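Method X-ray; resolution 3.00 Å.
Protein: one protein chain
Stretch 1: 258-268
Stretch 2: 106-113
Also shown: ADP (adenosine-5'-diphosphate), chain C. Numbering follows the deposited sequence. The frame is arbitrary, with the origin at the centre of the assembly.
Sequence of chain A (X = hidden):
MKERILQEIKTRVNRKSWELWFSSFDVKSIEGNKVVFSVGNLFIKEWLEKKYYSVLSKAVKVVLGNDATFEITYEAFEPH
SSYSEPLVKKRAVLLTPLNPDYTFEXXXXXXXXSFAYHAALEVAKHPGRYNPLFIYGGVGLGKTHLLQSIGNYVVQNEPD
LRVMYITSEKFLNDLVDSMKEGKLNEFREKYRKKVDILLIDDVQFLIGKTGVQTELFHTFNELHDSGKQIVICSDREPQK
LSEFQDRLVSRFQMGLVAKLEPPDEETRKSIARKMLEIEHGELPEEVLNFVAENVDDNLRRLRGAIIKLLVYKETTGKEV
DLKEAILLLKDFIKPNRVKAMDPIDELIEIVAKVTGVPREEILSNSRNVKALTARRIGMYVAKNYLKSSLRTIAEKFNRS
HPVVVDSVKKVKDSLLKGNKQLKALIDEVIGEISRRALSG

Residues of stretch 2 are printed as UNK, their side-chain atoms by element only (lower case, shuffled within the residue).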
# COMPACT_ATOMS: atom_id res chain seq x y z
N ALA A 258 -11.43 5.64 -2.56
CA ALA A 258 -11.14 6.13 -1.21
C ALA A 258 -9.87 6.98 -1.11
O ALA A 258 -8.98 6.89 -1.95
CB ALA A 258 -11.05 4.96 -0.26
N LYS A 259 -9.79 7.80 -0.07
CA LYS A 259 -8.63 8.67 0.17
C LYS A 259 -8.05 8.53 1.59
O LYS A 259 -8.79 8.58 2.58
CB LYS A 259 -9.02 10.13 -0.06
CG LYS A 259 -7.94 11.09 0.34
CD LYS A 259 -8.44 12.51 0.38
CE LYS A 259 -7.32 13.46 0.72
NZ LYS A 259 -7.81 14.84 0.98
N LEU A 260 -6.74 8.36 1.69
CA LEU A 260 -6.09 8.26 2.99
C LEU A 260 -5.54 9.63 3.35
O LEU A 260 -5.08 10.36 2.48
CB LEU A 260 -4.95 7.25 2.93
CG LEU A 260 -5.31 5.76 2.86
CD1 LEU A 260 -4.12 4.95 2.43
CD2 LEU A 260 -5.77 5.28 4.20
N GLU A 261 -5.61 10.01 4.62
CA GLU A 261 -5.05 11.29 5.07
C GLU A 261 -4.21 10.99 6.32
O GLU A 261 -4.47 10.03 7.03
CB GLU A 261 -6.14 12.32 5.35
CG GLU A 261 -6.95 12.71 4.10
CD GLU A 261 -7.85 13.96 4.28
OE1 GLU A 261 -7.35 15.10 4.16
OE2 GLU A 261 -9.06 13.79 4.54
N PRO A 262 -3.18 11.81 6.59
CA PRO A 262 -2.34 11.56 7.76
C PRO A 262 -3.14 11.47 9.06
O PRO A 262 -4.16 12.15 9.21
CB PRO A 262 -1.36 12.73 7.74
CG PRO A 262 -2.20 13.83 7.21
CD PRO A 262 -2.94 13.16 6.07
N PRO A 263 -2.70 10.62 10.00
CA PRO A 263 -3.43 10.48 11.26
C PRO A 263 -3.08 11.57 12.26
O PRO A 263 -2.07 12.26 12.10
CB PRO A 263 -3.01 9.09 11.74
CG PRO A 263 -1.60 8.99 11.27
CD PRO A 263 -1.66 9.58 9.88
N ASP A 264 -3.94 11.74 13.26
CA ASP A 264 -3.70 12.72 14.32
C ASP A 264 -2.77 12.10 15.36
O ASP A 264 -2.45 10.90 15.30
CB ASP A 264 -5.02 13.16 14.98
CG ASP A 264 -5.81 11.99 15.56
OD1 ASP A 264 -5.26 10.86 15.64
OD2 ASP A 264 -6.98 12.20 15.94
N GLU A 265 -2.34 12.91 16.33
CA GLU A 265 -1.43 12.41 17.35
C GLU A 265 -1.93 11.18 18.10
O GLU A 265 -1.19 10.21 18.30
CB GLU A 265 -1.11 13.52 18.35
CG GLU A 265 -0.05 13.11 19.34
CD GLU A 265 0.13 14.13 20.44
OE1 GLU A 265 0.59 13.73 21.52
OE2 GLU A 265 -0.19 15.32 20.23
N GLU A 266 -3.19 11.22 18.51
CA GLU A 266 -3.76 10.09 19.22
C GLU A 266 -3.64 8.82 18.40
O GLU A 266 -3.09 7.81 18.86
CB GLU A 266 -5.22 10.33 19.56
CG GLU A 266 -5.91 9.08 20.09
CD GLU A 266 -7.27 9.37 20.70
OE1 GLU A 266 -8.01 8.41 21.00
OE2 GLU A 266 -7.59 10.57 20.89
N THR A 267 -4.15 8.86 17.18
CA THR A 267 -4.11 7.70 16.30
C THR A 267 -2.68 7.27 15.99
O THR A 267 -2.37 6.07 15.94
CB THR A 267 -4.84 7.98 14.99
OG1 THR A 267 -6.06 8.66 15.29
CG2 THR A 267 -5.18 6.68 14.29
N ARG A 268 -1.80 8.24 15.78
CA ARG A 268 -0.42 7.92 15.49
C ARG A 268 0.13 7.02 16.60
O ARG A 268 0.64 5.93 16.33
CB ARG A 268 0.40 9.19 15.40
CG ARG A 268 1.51 9.14 14.38
CD ARG A 268 2.16 10.49 14.36
NE ARG A 268 1.14 11.50 14.59
CZ ARG A 268 1.38 12.75 14.96
NH1 ARG A 268 2.63 13.15 15.15
NH2 ARG A 268 0.38 13.59 15.15
N UNK A 106 -3.34 -5.53 11.48
CA UNK A 106 -2.28 -4.65 11.94
C UNK A 106 -2.53 -3.22 11.50
O UNK A 106 -1.65 -2.37 11.55
c UNK A 106 -0.93 -5.11 11.42
c UNK A 106 -0.65 -6.53 11.77
n UNK A 106 0.10 -7.22 10.93
o UNK A 106 -1.11 -7.02 12.80
N UNK A 107 -3.76 -2.96 11.07
CA UNK A 107 -4.11 -1.63 10.62
C UNK A 107 -4.98 -0.95 11.66
O UNK A 107 -6.11 -1.36 11.91
c UNK A 107 -5.88 1.79 8.15
c UNK A 107 -4.87 2.10 7.25
c UNK A 107 -3.87 1.18 6.99
c UNK A 107 -4.87 -0.36 8.54
c UNK A 107 -5.87 0.57 8.79
c UNK A 107 -4.84 -1.69 9.27
c UNK A 107 -3.87 -0.04 7.63
N UNK A 108 -4.43 0.08 12.26
CA UNK A 108 -5.11 0.88 13.26
C UNK A 108 -6.01 1.88 12.53
O UNK A 108 -5.53 2.65 11.69
c UNK A 108 -4.73 2.68 14.96
c UNK A 108 -3.29 0.63 14.93
c UNK A 108 -4.07 1.63 14.10
N UNK A 109 -7.30 1.88 12.84
CA UNK A 109 -8.22 2.81 12.20
C UNK A 109 -8.30 4.16 12.92
O UNK A 109 -8.01 4.27 14.10
c UNK A 109 -10.53 3.18 11.38
c UNK A 109 -9.56 0.90 11.38
c UNK A 109 -9.62 2.22 12.11
N UNK A 110 -8.67 5.19 12.17
CA UNK A 110 -8.77 6.53 12.72
C UNK A 110 -9.52 7.41 11.74
O UNK A 110 -9.73 7.02 10.59
N UNK A 111 -9.94 8.61 12.16
CA UNK A 111 -10.68 9.49 11.26
C UNK A 111 -10.08 9.63 9.86
O UNK A 111 -10.81 9.60 8.86
c UNK A 111 -10.71 10.81 12.01
c UNK A 111 -9.48 9.33 13.35
c UNK A 111 -9.45 10.75 12.86
N UNK A 112 -8.76 9.73 9.79
CA UNK A 112 -8.09 9.90 8.52
C UNK A 112 -7.91 8.71 7.60
O UNK A 112 -7.55 8.89 6.43
N UNK A 113 -8.14 7.49 8.07
CA UNK A 113 -7.97 6.34 7.20
C UNK A 113 -9.07 5.30 7.33
O UNK A 113 -8.94 4.21 6.81
o UNK A 113 -5.55 4.48 9.22
c UNK A 113 -6.64 5.66 7.46
c UNK A 113 -6.58 5.02 8.83
n UNK A 113 -7.68 5.08 9.56
PB ADP C . 2.46 4.10 1.52
O1B ADP C . 1.02 3.84 1.47
O2B ADP C . 2.72 5.61 1.12
O3B ADP C . 3.25 3.11 0.51
PA ADP C . 2.82 2.41 3.54
O1A ADP C . 1.40 2.01 3.53
O2A ADP C . 3.64 1.38 2.62
O3A ADP C . 3.03 3.92 2.99
O5' ADP C . 3.44 2.42 5.01
C5' ADP C . 3.24 1.13 5.48
C4' ADP C . 3.81 0.95 6.86
O4' ADP C . 3.23 1.89 7.78
C3' ADP C . 3.48 -0.47 7.26
O3' ADP C . 4.66 -1.24 7.52
C2' ADP C . 2.57 -0.36 8.47
O2' ADP C . 3.12 -1.08 9.60
C1' ADP C . 2.45 1.16 8.75
N9 ADP C . 1.06 1.63 8.74
C8 ADP C . 0.45 2.41 7.80
N7 ADP C . -0.78 2.65 8.13
C5 ADP C . -1.05 2.03 9.29
C6 ADP C . -2.18 1.93 10.14
N6 ADP C . -3.36 2.56 9.81
N1 ADP C . -2.08 1.20 11.27
C2 ADP C . -0.94 0.59 11.61
N3 ADP C . 0.14 0.67 10.84
C4 ADP C . 0.13 1.37 9.70

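Position 106 carries four side-chain atoms, two carbons of which the second bears one oxygen and one nitrogen: a carboxamide on a short stem. It lies out of reach of stretch 1. One carbon between backbone and amide makes it Asn-106.

Position 107 has seven carbons, one leading into a six-membered ring with no heteroatom. CA to CB runs sideways, yet the ring's end comes nearer to stretch 1, while N6 of the ADP lies over one ring face. This is Phe-107; its CZ lies 4.5 Å from CD2 of Leu-260.

Position 108 shows three carbons, one carrying the other two, and its CA-to-CB bond points toward stretch 1. Branching directly at CB without oxygen reads as Val-108. Its CG1 sits 4.1 Å from CG2 of Thr-267, and its backbone reads the adenine edge: N of Val-108 donates to N1 of ADP at 2.8 Å, and N6 of ADP donates to O of Val-108 at 2.9 Å.

Position 109 repeats the three branched carbons, but its CA-to-CB bond points away, and the contact comes from the backbone: its O is 3.7 Å from CG2 of Thr-267. It is Val-109.

Position 110 has no side-chain atom, so it is Gly-110. CG2 of Thr-267 stands 3.9 Å from its CA; an ideal CB here would lie 2.6 Å from that methyl, a clash.

At position 111 three carbons close a ring onto the backbone N, which defines Pro-111. Its CD lies 4.0 Å from OG1 of Thr-267, and its CG 4.2 Å from OD2 of Asp-264.

Position 112 is again bare: Gly-112. An ideal CB would fall 2.9 Å from O of Glu-261, another clash. Its own O accepts from N of Glu-261 at 2.9 Å.

Position 113 has two carbons, the second with one oxygen and one nitrogen, and its CB packs 3.4 Å from CD2 of Leu-260. The short carboxamide gives Asn-113; its N donates to O of Gly-110 at 3.0 Å, closing the turn.

Backbone meets backbone at Gly-112, with a single hydrogen bond across the stretches, while at Gly-110 the methyl of Thr-267 packs against bare backbone. Asp-264 helps to hold Thr-267: OD1 of Asp-264 caps the helix by accepting from N of Thr-267 at 2.8 Å and also accepts from OG1 of Thr-267 at a very short 2.4 Å. Leu-260 supplies the apolar filling at Phe-107 and Asn-113. The rule is glycine at the two places where an ideal CB would clash.

Stretch 2, residues 106-113: NFVVGPGN
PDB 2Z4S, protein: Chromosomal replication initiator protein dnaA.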